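Local coordinates for protein geranyltranstransferase (IspA) (Helicobacter pylori, PDB 3Q1O) that probably acts as a magnesium-dependent prenyltransferase that joins isoprenoid diphosphates, and binds dimethylallyl diphosphate inside its bundle of helices, at residues Lys56-Lys61 with Ala302-Leu307; Glu91-Tyr96 with Tyr137-Leu142; Leu199-Leu204 with Phe225-Gly230. All coordinates share one frame; numbering follows the deposited sequence.

Interaction 1: residues Lys56-Lys61 with Ala302-Leu307. With DMA (dimethylallyl diphosphate), chain F.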
loop_
_atom_site.group_PDB
_atom_site.type_symbol
_atom_site.label_atom_id
_atom_site.label_comp_id
_atom_site.label_asym_id
_atom_site.label_seq_id
_atom_site.Cartn_x
_atom_site.Cartn_y
_atom_site.Cartn_z
ATOM N N LYS A 56 6.532 19.597 -6.907
ATOM C CA LYS A 56 5.636 20.711 -7.220
ATOM C C LYS A 56 4.349 20.655 -6.404
ATOM O O LYS A 56 3.617 21.644 -6.346
ATOM C CB LYS A 56 5.283 20.728 -8.710
ATOM C CG LYS A 56 6.443 21.062 -9.638
ATOM C CD LYS A 56 6.034 20.971 -11.113
ATOM C CE LYS A 56 5.759 19.531 -11.548
ATOM N NZ LYS A 56 6.924 18.627 -11.311
ATOM N N ARG A 57 4.078 19.494 -5.799
ATOM C CA ARG A 57 2.854 19.233 -5.028
ATOM C C ARG A 57 1.633 19.378 -5.923
ATOM O O ARG A 57 0.574 19.819 -5.465
ATOM C CB ARG A 57 2.734 20.158 -3.796
ATOM C CG ARG A 57 3.439 19.708 -2.506
ATOM C CD ARG A 57 4.686 18.899 -2.756
ATOM N NE ARG A 57 5.708 19.124 -1.749
ATOM C CZ ARG A 57 6.550 18.189 -1.325
ATOM N NH1 ARG A 57 7.459 18.493 -0.411
ATOM N NH2 ARG A 57 6.472 16.949 -1.801
ATOM N N PHE A 58 1.789 18.989 -7.191
ATOM C CA PHE A 58 0.759 19.192 -8.206
ATOM C C PHE A 58 -0.545 18.505 -7.845
ATOM O O PHE A 58 -1.621 19.082 -8.003
ATOM C CB PHE A 58 1.237 18.727 -9.591
ATOM C CG PHE A 58 0.229 18.950 -10.692
ATOM C CD1 PHE A 58 -0.295 20.219 -10.937
ATOM C CD2 PHE A 58 -0.182 17.897 -11.499
ATOM C CE1 PHE A 58 -1.221 20.428 -11.965
ATOM C CE2 PHE A 58 -1.103 18.099 -12.533
ATOM C CZ PHE A 58 -1.625 19.367 -12.761
ATOM N N ARG A 59 -0.436 17.280 -7.345
ATOM C CA ARG A 59 -1.611 16.498 -6.981
ATOM C C ARG A 59 -2.346 17.027 -5.725
ATOM O O ARG A 59 -3.572 17.156 -5.759
ATOM C CB ARG A 59 -1.264 15.007 -6.917
ATOM C CG ARG A 59 -0.898 14.440 -8.276
ATOM C CD ARG A 59 0.133 13.351 -8.180
ATOM N NE ARG A 59 0.682 13.003 -9.490
ATOM C CZ ARG A 59 1.759 13.570 -10.030
ATOM N NH1 ARG A 59 2.186 13.186 -11.227
ATOM N NH2 ARG A 59 2.407 14.525 -9.380
ATOM N N PRO A 60 -1.614 17.359 -4.634
ATOM C CA PRO A 60 -2.323 18.058 -3.553
ATOM C C PRO A 60 -2.936 19.397 -3.970
ATOM O O PRO A 60 -4.034 19.724 -3.522
ATOM C CB PRO A 60 -1.229 18.280 -2.509
ATOM C CG PRO A 60 -0.322 17.120 -2.690
ATOM C CD PRO A 60 -0.298 16.867 -4.171
ATOM N N LYS A 61 -2.241 20.149 -4.821
ATOM C CA LYS A 61 -2.792 21.379 -5.396
ATOM C C LYS A 61 -4.078 21.149 -6.204
ATOM O O LYS A 61 -5.003 21.960 -6.131
ATOM C CB LYS A 61 -1.748 22.093 -6.241
ATOM C CG LYS A 61 -0.706 22.807 -5.411
ATOM C CD LYS A 61 0.475 23.214 -6.249
ATOM C CE LYS A 61 1.447 24.019 -5.407
ATOM N NZ LYS A 61 2.756 24.157 -6.076
ATOM N N ALA A 302 -5.745 28.878 -12.835
ATOM C CA ALA A 302 -4.538 29.446 -12.268
ATOM C C ALA A 302 -3.456 28.392 -12.089
ATOM O O ALA A 302 -2.288 28.648 -12.371
ATOM C CB ALA A 302 -4.850 30.101 -10.948
ATOM N N LEU A 303 -3.853 27.211 -11.624
ATOM C CA LEU A 303 -2.926 26.105 -11.421
ATOM C C LEU A 303 -2.357 25.622 -12.747
ATOM O O LEU A 303 -1.157 25.371 -12.852
ATOM C CB LEU A 303 -3.605 24.952 -10.666
ATOM C CG LEU A 303 -2.839 23.644 -10.428
ATOM C CD1 LEU A 303 -1.532 23.851 -9.657
ATOM C CD2 LEU A 303 -3.727 22.667 -9.695
ATOM N N LEU A 304 -3.212 25.521 -13.761
ATOM C CA LEU A 304 -2.771 25.023 -15.060
ATOM C C LEU A 304 -1.932 26.032 -15.842
ATOM O O LEU A 304 -0.985 25.629 -16.511
ATOM C CB LEU A 304 -3.936 24.465 -15.881
ATOM C CG LEU A 304 -4.579 23.178 -15.335
ATOM C CD1 LEU A 304 -5.724 22.736 -16.218
ATOM C CD2 LEU A 304 -3.568 22.046 -15.180
ATOM N N ASN A 305 -2.250 27.325 -15.735
ATOM C CA ASN A 305 -1.403 28.389 -16.310
ATOM C C ASN A 305 0.019 28.383 -15.772
ATOM O O ASN A 305 0.977 28.586 -16.526
ATOM C CB ASN A 305 -2.011 29.780 -16.090
ATOM C CG ASN A 305 -3.141 30.087 -17.057
ATOM O OD1 ASN A 305 -3.317 29.412 -18.078
ATOM N ND2 ASN A 305 -3.917 31.115 -16.736
ATOM N N THR A 306 0.143 28.139 -14.470
ATOM C CA THR A 306 1.434 28.043 -13.807
ATOM C C THR A 306 2.217 26.828 -14.294
ATOM O O THR A 306 3.426 26.911 -14.512
ATOM C CB THR A 306 1.265 27.990 -12.285
ATOM O OG1 THR A 306 0.371 29.032 -11.882
ATOM C CG2 THR A 306 2.607 28.176 -11.573
ATOM N N LEU A 307 1.521 25.713 -14.485
ATOM C CA LEU A 307 2.155 24.505 -14.991
ATOM C C LEU A 307 2.561 24.646 -16.461
ATOM O O LEU A 307 3.671 24.269 -16.843
ATOM C CB LEU A 307 1.234 23.300 -14.803
ATOM C CG LEU A 307 1.819 21.965 -15.266
ATOM C CD1 LEU A 307 2.751 21.378 -14.195
ATOM C CD2 LEU A 307 0.711 20.996 -15.649
HETATM C C1 DMA F . 6.814 12.891 -11.713
HETATM O O1 DMA F . 5.843 13.766 -11.131
HETATM C C2 DMA F . 5.922 11.720 -12.040
HETATM C C3 DMA F . 5.289 11.605 -13.217
HETATM C C4 DMA F . 5.478 12.599 -14.330
HETATM C C5 DMA F . 4.384 10.423 -13.426
HETATM P PA DMA F . 6.020 15.334 -10.882
HETATM O O1A DMA F . 4.774 15.815 -10.175
HETATM O O2A DMA F . 6.456 15.978 -12.180
HETATM O O3A DMA F . 7.265 15.352 -9.854
HETATM P PB DMA F . 7.198 16.008 -8.383
HETATM O O1B DMA F . 8.624 15.839 -7.914
HETATM O O2B DMA F . 6.736 17.437 -8.583
HETATM O O3B DMA F . 6.194 15.168 -7.641
#
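Oxygen O2B of dimethylallyl diphosphate is gripped twice by K56, a residue that also borders L307. The backbone N of K56 gives O2B a nearly straight bond of 2.7 Å, and its NZ reaches the same O2B at 3.0 Å. Bends at chi3 (-69°) and chi4 (-57°) curl the lysine over the diphosphate, where K56 NZ also takes O2A of the other phosphate at 2.8 Å. R59 NH2 adds a bond of 2.8 Å to ligand O1A, which lies at the guanidinium edge and in its plane.

With CG anti to its backbone N (chi1 -178°), the ring of F58 reaches the helix 302-307, bringing CE1 to 3.9 Å from L303 CG. L304 CD2 meets the ring edge, 4.1 Å from F58 CZ, and L307 CD2 touches the same CZ obliquely. K61 divides its labour: CB packs 3.8 Å from L303 CD1, while the extended chain carries NZ to K56 O at 2.7 Å. Apolar leucines thus suit the ring and methylenes, and basic side chains the anion. The segment 56-61 belongs to the GGKRxRP signature of trans-prenyltransferases, a diphosphate-binding site at the start of a helix.

Interaction 2: residues Glu91-Tyr96 with Tyr137-Leu142. With DMA (dimethylallyl diphosphate), chain F.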
loop_
_atom_site.group_PDB
_atom_site.type_symbol
_atom_site.label_atom_id
_atom_site.label_comp_id
_atom_site.label_asym_id
_atom_site.label_seq_id
_atom_site.Cartn_x
_atom_site.Cartn_y
_atom_site.Cartn_z
ATOM N N GLU A 91 0.154 12.676 -1.808
ATOM C CA GLU A 91 1.567 12.959 -2.015
ATOM C C GLU A 91 2.468 11.797 -1.586
ATOM O O GLU A 91 3.466 11.501 -2.252
ATOM C CB GLU A 91 1.963 14.265 -1.318
ATOM C CG GLU A 91 3.380 14.774 -1.629
ATOM C CD GLU A 91 3.602 15.143 -3.095
ATOM O OE1 GLU A 91 2.621 15.305 -3.853
ATOM O OE2 GLU A 91 4.778 15.287 -3.488
ATOM N N CYS A 92 2.108 11.126 -0.498
ATOM C CA CYS A 92 2.858 9.946 -0.071
ATOM C C CYS A 92 2.813 8.829 -1.103
ATOM O O CYS A 92 3.858 8.275 -1.457
ATOM C CB CYS A 92 2.370 9.440 1.283
ATOM S SG CYS A 92 2.878 10.499 2.624
ATOM N N LEU A 93 1.614 8.520 -1.599
ATOM C CA LEU A 93 1.462 7.504 -2.640
ATOM C C LEU A 93 2.215 7.886 -3.905
ATOM O O LEU A 93 2.883 7.047 -4.497
ATOM C CB LEU A 93 -0.012 7.218 -2.954
ATOM C CG LEU A 93 -0.226 5.910 -3.726
ATOM C CD1 LEU A 93 -0.585 4.785 -2.785
ATOM C CD2 LEU A 93 -1.304 6.066 -4.763
ATOM N N HIS A 94 2.116 9.151 -4.304
ATOM C CA HIS A 94 2.890 9.661 -5.431
ATOM C C HIS A 94 4.407 9.510 -5.201
ATOM O O HIS A 94 5.114 8.989 -6.065
ATOM C CB HIS A 94 2.510 11.113 -5.741
ATOM C CG HIS A 94 3.389 11.754 -6.767
ATOM N ND1 HIS A 94 3.575 11.220 -8.024
ATOM C CD2 HIS A 94 4.141 12.878 -6.717
ATOM C CE1 HIS A 94 4.415 11.983 -8.703
ATOM N NE2 HIS A 94 4.771 12.995 -7.934
ATOM N N THR A 95 4.883 9.924 -4.026
ATOM C CA THR A 95 6.293 9.789 -3.648
ATOM C C THR A 95 6.776 8.329 -3.640
ATOM O O THR A 95 7.874 8.032 -4.124
ATOM C CB THR A 95 6.573 10.438 -2.276
ATOM O OG1 THR A 95 6.142 11.806 -2.292
ATOM C CG2 THR A 95 8.040 10.394 -1.951
ATOM N N TYR A 96 5.959 7.425 -3.097
ATOM C CA TYR A 96 6.257 5.991 -3.151
ATOM C C TYR A 96 6.532 5.512 -4.584
ATOM O O TYR A 96 7.493 4.776 -4.811
ATOM C CB TYR A 96 5.155 5.154 -2.452
ATOM C CG TYR A 96 4.531 4.054 -3.298
ATOM C CD1 TYR A 96 5.261 2.920 -3.684
ATOM C CD2 TYR A 96 3.201 4.146 -3.714
ATOM C CE1 TYR A 96 4.692 1.932 -4.484
ATOM C CE2 TYR A 96 2.623 3.156 -4.509
ATOM C CZ TYR A 96 3.376 2.054 -4.886
ATOM O OH TYR A 96 2.815 1.073 -5.660
ATOM N N TYR A 137 1.380 3.832 4.124
ATOM C CA TYR A 137 1.183 5.019 4.946
ATOM C C TYR A 137 0.114 5.971 4.420
ATOM O O TYR A 137 -0.571 6.624 5.208
ATOM C CB TYR A 137 2.496 5.772 5.143
ATOM C CG TYR A 137 2.436 6.812 6.239
ATOM C CD1 TYR A 137 2.682 8.163 5.965
ATOM C CD2 TYR A 137 2.118 6.447 7.557
ATOM C CE1 TYR A 137 2.632 9.126 6.981
ATOM C CE2 TYR A 137 2.054 7.403 8.575
ATOM C CZ TYR A 137 2.313 8.734 8.279
ATOM O OH TYR A 137 2.250 9.667 9.280
ATOM N N SER A 138 -0.014 6.040 3.093
ATOM C CA SER A 138 -1.086 6.772 2.419
ATOM C C SER A 138 -2.439 6.410 2.984
ATOM O O SER A 138 -3.262 7.274 3.251
ATOM C CB SER A 138 -1.085 6.447 0.928
ATOM O OG SER A 138 0.195 6.712 0.401
ATOM N N PHE A 139 -2.663 5.120 3.182
ATOM C CA PHE A 139 -3.947 4.673 3.688
ATOM C C PHE A 139 -4.092 4.855 5.195
ATOM O O PHE A 139 -5.198 5.119 5.673
ATOM C CB PHE A 139 -4.241 3.267 3.173
ATOM C CG PHE A 139 -4.197 3.193 1.683
ATOM C CD1 PHE A 139 -5.217 3.756 0.924
ATOM C CD2 PHE A 139 -3.098 2.647 1.025
ATOM C CE1 PHE A 139 -5.165 3.729 -0.466
ATOM C CE2 PHE A 139 -3.048 2.613 -0.361
ATOM C CZ PHE A 139 -4.082 3.160 -1.104
ATOM N N GLU A 140 -2.977 4.779 5.927
ATOM C CA GLU A 140 -2.965 5.199 7.332
ATOM C C GLU A 140 -3.383 6.669 7.503
ATOM O O GLU A 140 -4.264 6.972 8.313
ATOM C CB GLU A 140 -1.617 4.919 8.016
ATOM C CG GLU A 140 -1.658 5.207 9.524
ATOM C CD GLU A 140 -0.523 4.604 10.347
ATOM O OE1 GLU A 140 0.578 4.321 9.817
ATOM O OE2 GLU A 140 -0.743 4.436 11.563
ATOM N N LEU A 141 -2.781 7.569 6.725
ATOM C CA LEU A 141 -3.131 9.002 6.790
ATOM C C LEU A 141 -4.601 9.241 6.469
ATOM O O LEU A 141 -5.275 10.006 7.153
ATOM C CB LEU A 141 -2.271 9.832 5.837
ATOM C CG LEU A 141 -0.851 10.183 6.265
ATOM C CD1 LEU A 141 -0.053 10.595 5.043
ATOM C CD2 LEU A 141 -0.840 11.283 7.329
ATOM N N LEU A 142 -5.086 8.563 5.436
ATOM C CA LEU A 142 -6.459 8.703 4.993
ATOM C C LEU A 142 -7.442 8.245 6.071
ATOM O O LEU A 142 -8.389 8.963 6.390
ATOM C CB LEU A 142 -6.652 7.918 3.701
ATOM C CG LEU A 142 -7.411 8.538 2.538
ATOM C CD1 LEU A 142 -7.233 10.010 2.484
ATOM C CD2 LEU A 142 -6.901 7.920 1.262
HETATM C C1 DMA F . 6.814 12.891 -11.713
HETATM O O1 DMA F . 5.843 13.766 -11.131
HETATM C C2 DMA F . 5.922 11.720 -12.040
HETATM C C3 DMA F . 5.289 11.605 -13.217
HETATM C C4 DMA F . 5.478 12.599 -14.330
HETATM C C5 DMA F . 4.384 10.423 -13.426
HETATM P PA DMA F . 6.020 15.334 -10.882
HETATM O O1A DMA F . 4.774 15.815 -10.175
HETATM O O2A DMA F . 6.456 15.978 -12.180
HETATM O O3A DMA F . 7.265 15.352 -9.854
HETATM P PB DMA F . 7.198 16.008 -8.383
HETATM O O1B DMA F . 8.624 15.839 -7.914
HETATM O O2B DMA F . 6.736 17.437 -8.583
HETATM O O3B DMA F . 6.194 15.168 -7.641
#
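C92 and S138 mark the closest backbone approach of two antiparallel helices, CA to CA 5.6 Å, in the all-helical isoprenoid synthase fold. The local axes run 9.0 Å apart at 179°, almost exactly opposed.

Along 91-96, E91 comes first and turns its carboxylate from the partner helix, toward salt bridges of OE2 with R57 and R113. C92 then points toward 137-142. Its SG, anti to the carbonyl carbon (chi1 -73°), rests 3.8 Å from L141 CD1 and lies at the edge of the Y137 ring, 4.1 Å from Y137 CD1. This is a sulfur-aromatic contact made with the ring's rim; the hydroxyl of Y137 is bonded elsewhere, to H32. A small, polarisable thiol suits a site facing both a leucine methyl and an aromatic edge.

L93 follows, with CB 3.4 Å from S138 OG. That hydroxyl also lies close to L93 N, but the angle is too poor for a hydrogen bond, and OG bonds instead to L134 O one turn back on its own helix. Serine's small size thus permits close approach while its polarity is satisfied at home. The branch CD1 of L93 reaches F139 CE2 at 4.1 Å, obliquely to the ring, which also meets F139 of the second subunit.

The end of H94 leads away from the partner helix, to the substrate pocket, where NE2 bonds to O3B of dimethylallyl diphosphate at 2.6 Å. T95 folds back on its own helix, its hydroxyl also bonded to R113, and Y96 continues toward the subunit interface, packing on D132 of the second subunit. The carbonyl oxygen of E91 is held twice by T95: OG1, at 2.7 Å from E91 O and 38° out of the carbonyl plane, comes from one face, and N from the other.

Interaction 3: residues Leu199-Leu204 with Phe225-Gly230; sequences LISASL and FGLKMG
The segments 199-204 and 225-230 belong to helices that run in roughly opposite directions, with local axes 7.6 Å apart and crossing at 140°. The backbones come closest where the CA atoms of S201 and G226 stand 3.8 Å apart. Such intimacy depends on small residues: G226 has only hydrogens on the face it turns to S201, and serine offers little more than CB, which lies 3.7 Å from G226 CA.

On S201, OG sits between its backbone N and carbonyl carbon (chi1 79°), usually the crowded position. There it bonds to K198 O and also brushes L227 CD2, so a polar atom in a tight interface keeps a partner on its own helix.

I200 and L204 straddle this point in sequence and fill the flanks. I200 divides its branches: CG2 lies 3.6 Å from G226 O and 3.8 Å from M229 CE, while CD1 rests 3.8 Å from G230 CA. G230, one helical turn after G226, thus presents bare backbone to an isoleucine methyl. Together G226 and G230 form a GxxxG pattern, which allows close helix packing. M229 is bent at chi2 (-94°) and again at chi3, which swings its thioether end across I200 at about a right angle; a flexible, unbranched chain can make these bends. From L204, CD1 comes 3.7 Å from G226 CA and also meets the edge of the F225 ring, 4.0 Å from F225 CD2.

Other helices of the bundle enclose the pair. I200 and L204 lean on L62 of helix 58-70, and M229 on F58, one turn earlier in that helix. F225 and M229 pack on V282 of helix 268-287, S201 and A202 touch N162 of helix 149-163, and L199 reaches L93 and H94 of helix 80-101.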
loop_
_atom_site.group_PDB
_atom_site.type_symbol
_atom_site.label_atom_id
_atom_site.label_comp_id
_atom_site.label_asym_id
_atom_site.label_seq_id
_atom_site.Cartn_x
_atom_site.Cartn_y
_atom_site.Cartn_z
ATOM N N LEU A 199 -3.832 8.936 -11.358
ATOM C CA LEU A 199 -3.629 9.577 -10.067
ATOM C C LEU A 199 -3.973 11.070 -10.079
ATOM O O LEU A 199 -4.387 11.627 -9.062
ATOM C CB LEU A 199 -2.196 9.348 -9.579
ATOM C CG LEU A 199 -1.954 9.452 -8.073
ATOM C CD1 LEU A 199 -2.763 8.394 -7.343
ATOM C CD2 LEU A 199 -0.470 9.321 -7.755
ATOM N N ILE A 200 -3.807 11.703 -11.236
ATOM C CA ILE A 200 -4.188 13.098 -11.422
ATOM C C ILE A 200 -5.709 13.268 -11.366
ATOM O O ILE A 200 -6.205 14.181 -10.691
ATOM C CB ILE A 200 -3.534 13.695 -12.696
ATOM C CG1 ILE A 200 -2.109 14.158 -12.366
ATOM C CG2 ILE A 200 -4.341 14.860 -13.268
ATOM C CD1 ILE A 200 -1.187 14.274 -13.559
ATOM N N SER A 201 -6.446 12.371 -12.024
ATOM C CA SER A 201 -7.908 12.431 -11.970
ATOM C C SER A 201 -8.431 12.076 -10.580
ATOM O O SER A 201 -9.385 12.695 -10.112
ATOM C CB SER A 201 -8.572 11.587 -13.065
ATOM O OG SER A 201 -8.589 10.225 -12.740
ATOM N N ALA A 202 -7.783 11.106 -9.929
ATOM C CA ALA A 202 -8.068 10.746 -8.535
ATOM C C ALA A 202 -8.019 11.960 -7.601
ATOM O O ALA A 202 -8.961 12.192 -6.854
ATOM C CB ALA A 202 -7.107 9.658 -8.046
ATOM N N SER A 203 -6.934 12.735 -7.676
ATOM C CA SER A 203 -6.775 13.985 -6.928
ATOM C C SER A 203 -7.944 14.946 -7.110
ATOM O O SER A 203 -8.388 15.572 -6.152
ATOM C CB SER A 203 -5.484 14.690 -7.339
ATOM O OG SER A 203 -4.360 13.877 -7.063
ATOM N N LEU A 204 -8.442 15.049 -8.337
ATOM C CA LEU A 204 -9.574 15.918 -8.639
ATOM C C LEU A 204 -10.879 15.438 -7.997
ATOM O O LEU A 204 -11.545 16.211 -7.308
ATOM C CB LEU A 204 -9.734 16.094 -10.158
ATOM C CG LEU A 204 -8.668 16.959 -10.836
ATOM C CD1 LEU A 204 -8.788 16.888 -12.338
ATOM C CD2 LEU A 204 -8.758 18.404 -10.374
ATOM N N PHE A 225 -11.835 15.091 -17.075
ATOM C CA PHE A 225 -10.908 16.197 -17.233
ATOM C C PHE A 225 -9.503 15.799 -16.804
ATOM O O PHE A 225 -8.526 16.169 -17.457
ATOM C CB PHE A 225 -11.376 17.407 -16.430
ATOM C CG PHE A 225 -10.503 18.618 -16.592
ATOM C CD1 PHE A 225 -10.517 19.349 -17.782
ATOM C CD2 PHE A 225 -9.670 19.037 -15.553
ATOM C CE1 PHE A 225 -9.718 20.485 -17.932
ATOM C CE2 PHE A 225 -8.864 20.168 -15.695
ATOM C CZ PHE A 225 -8.890 20.894 -16.888
ATOM N N GLY A 226 -9.425 15.038 -15.711
ATOM C CA GLY A 226 -8.160 14.568 -15.160
ATOM C C GLY A 226 -7.409 13.598 -16.045
ATOM O O GLY A 226 -6.183 13.641 -16.104
ATOM N N LEU A 227 -8.138 12.722 -16.730
ATOM C CA LEU A 227 -7.526 11.799 -17.681
ATOM C C LEU A 227 -6.927 12.531 -18.881
ATOM O O LEU A 227 -5.845 12.185 -19.354
ATOM C CB LEU A 227 -8.523 10.724 -18.141
ATOM C CG LEU A 227 -9.032 9.712 -17.096
ATOM C CD1 LEU A 227 -9.894 8.614 -17.755
ATOM C CD2 LEU A 227 -7.899 9.093 -16.251
ATOM N N LYS A 228 -7.632 13.546 -19.365
ATOM C CA LYS A 228 -7.160 14.328 -20.503
ATOM C C LYS A 228 -5.985 15.210 -20.093
ATOM O O LYS A 228 -4.973 15.265 -20.799
ATOM C CB LYS A 228 -8.293 15.175 -21.086
ATOM C CG LYS A 228 -8.067 15.605 -22.533
ATOM C CD LYS A 228 -9.177 16.520 -23.032
ATOM C CE LYS A 228 -10.504 15.785 -23.220
ATOM N NZ LYS A 228 -10.573 15.068 -24.520
ATOM N N MET A 229 -6.120 15.886 -18.951
ATOM C CA MET A 229 -5.077 16.788 -18.482
ATOM C C MET A 229 -3.851 16.024 -17.961
ATOM O O MET A 229 -2.721 16.501 -18.074
ATOM C CB MET A 229 -5.631 17.771 -17.451
ATOM C CG MET A 229 -4.625 18.807 -16.951
ATOM S SD MET A 229 -3.838 18.233 -15.442
ATOM C CE MET A 229 -5.246 18.378 -14.343
ATOM N N GLY A 230 -4.087 14.837 -17.410
ATOM C CA GLY A 230 -3.017 13.979 -16.921
ATOM C C GLY A 230 -2.185 13.388 -18.040
ATOM O O GLY A 230 -0.973 13.209 -17.887
#

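In the fold
Interactions 2 and 3 are buried helix-helix contacts, whereas interaction 1 is only partly buried and joins a helix start to the C-terminal helix. Along the chain, interaction 1 closes a loop that encloses the other two, which follow one another in series. Their chemistry follows their place: interaction 3 is close glycine-serine packing, interaction 2 blends sulfur, leucine and aromatic contacts near the subunit interface, and interaction 1 backs a cationic diphosphate site with leucines. Interactions 1 and 2 meet through the R57-E91 salt bridge and share dimethylallyl diphosphate. Interaction 3 touches both: M229 packs against F58 and L304, F225 against L304, S203 against R59, and L199 against L93 and H94.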